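Local coordinates for fructose-bisphosphate aldolase (Slackia heliotrinireducens, PDB 4MOZ), which belongs to the DeoC/LacD family of aldolases and is built as an eight-stranded parallel beta/alpha (TIM) barrel, at residues C[255-258]-C[259-263]. Sequence-based numbering, arbitrary orientation.
Sequences LHDQ and IYIGG
Tyr260 sets the CD2-CE2 edge of its ring over one face of the His256 imidazole, one helical turn earlier, near the C-terminal end of helix 248-260. From CB, which lies 3.8 Å from His256 O, the Tyr260 side chain leaves beside its own backbone N (chi1 -60°) and turns back along the helix. CD2 of Tyr260 comes to 3.3 Å from His256 O and sits over the centre of the imidazole; CE2 of Tyr260 reaches NE2 of His256 at 3.4 Å. The two planes are inclined at 41°, an oblique aromatic pair. At the tip, OH is hydrogen-bonded to Asp295 OD1, which ties down the far end of the ring, while CG2 of Ile259 lies over one ring face. On the backbone, Tyr260 N gives His256 O a nearly straight hydrogen bond of 3.0 Å. At the next residue, Asp257 O accepts from both Ile261 N (2.8 Å) and Gly262 N (2.9 Å); the second reaches five residues back, a wider turn than the alpha-helical one, just before Gly263 takes positive phi. Asp257 and Ile261 run side by side: CD1 of Ile261 lies 3.8 Å from OD1 of Asp257, a van der Waals contact, and that oxygen's hydrogen bond goes to Gln253 NE2. This helix end belongs to the crossover between strands 237-240 and 266-269, where Ile261 meets helix 222-232 and His256 and Ile259 meet helix 278-294.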
# COMPACT_ATOMS: atom_id res chain seq x y z
N LEU C 255 14.85 40.10 -4.76
CA LEU C 255 14.75 39.29 -5.97
C LEU C 255 15.90 39.55 -6.93
O LEU C 255 16.41 38.62 -7.56
CB LEU C 255 13.42 39.56 -6.69
CG LEU C 255 12.10 39.22 -5.99
CD1 LEU C 255 10.96 39.29 -6.99
CD2 LEU C 255 12.13 37.85 -5.32
N HIS C 256 16.31 40.81 -7.03
CA HIS C 256 17.42 41.22 -7.87
C HIS C 256 18.72 40.63 -7.35
O HIS C 256 19.49 40.04 -8.12
CB HIS C 256 17.50 42.74 -7.95
CG HIS C 256 18.36 43.25 -9.08
ND1 HIS C 256 19.69 43.44 -8.95
CD2 HIS C 256 18.04 43.61 -10.39
CE1 HIS C 256 20.19 43.89 -10.11
NE2 HIS C 256 19.18 43.99 -10.99
N ASP C 257 18.95 40.76 -6.05
CA ASP C 257 20.13 40.17 -5.40
C ASP C 257 20.19 38.66 -5.57
O ASP C 257 21.26 38.11 -5.82
CB ASP C 257 20.17 40.53 -3.91
CG ASP C 257 20.45 42.01 -3.68
OD1 ASP C 257 20.83 42.72 -4.63
OD2 ASP C 257 20.29 42.46 -2.52
N GLN C 258 19.04 38.00 -5.43
CA GLN C 258 18.97 36.54 -5.55
C GLN C 258 19.42 36.06 -6.93
O GLN C 258 20.10 35.05 -7.04
CB GLN C 258 17.56 36.04 -5.24
CG GLN C 258 17.22 36.05 -3.75
CD GLN C 258 15.73 35.92 -3.47
OE1 GLN C 258 14.91 35.77 -4.39
NE2 GLN C 258 15.37 35.98 -2.19
N ILE C 259 19.05 36.80 -7.97
CA ILE C 259 19.43 36.45 -9.33
C ILE C 259 20.92 36.73 -9.57
O ILE C 259 21.67 35.82 -9.92
CB ILE C 259 18.58 37.19 -10.39
CG1 ILE C 259 17.11 36.77 -10.28
CG2 ILE C 259 19.12 36.92 -11.79
CD1 ILE C 259 16.15 37.64 -11.07
N TYR C 260 21.34 37.97 -9.35
CA TYR C 260 22.66 38.42 -9.80
C TYR C 260 23.78 38.12 -8.80
O TYR C 260 24.92 37.97 -9.20
CB TYR C 260 22.62 39.89 -10.25
CG TYR C 260 21.66 40.11 -11.41
CD1 TYR C 260 22.00 39.73 -12.71
CD2 TYR C 260 20.39 40.65 -11.20
CE1 TYR C 260 21.12 39.91 -13.77
CE2 TYR C 260 19.50 40.84 -12.25
CZ TYR C 260 19.86 40.47 -13.53
OH TYR C 260 18.98 40.64 -14.58
N ILE C 261 23.44 38.02 -7.52
CA ILE C 261 24.42 37.62 -6.51
C ILE C 261 24.23 36.15 -6.13
O ILE C 261 25.21 35.39 -6.04
CB ILE C 261 24.36 38.53 -5.25
CG1 ILE C 261 24.63 39.99 -5.64
CG2 ILE C 261 25.35 38.05 -4.19
CD1 ILE C 261 24.27 41.01 -4.58
N GLY C 262 22.98 35.74 -5.93
CA GLY C 262 22.67 34.39 -5.46
C GLY C 262 22.62 33.31 -6.53
O GLY C 262 22.55 32.13 -6.21
N GLY C 263 22.64 33.72 -7.79
CA GLY C 263 22.62 32.78 -8.91
C GLY C 263 21.29 32.10 -9.19
O GLY C 263 21.24 31.08 -9.88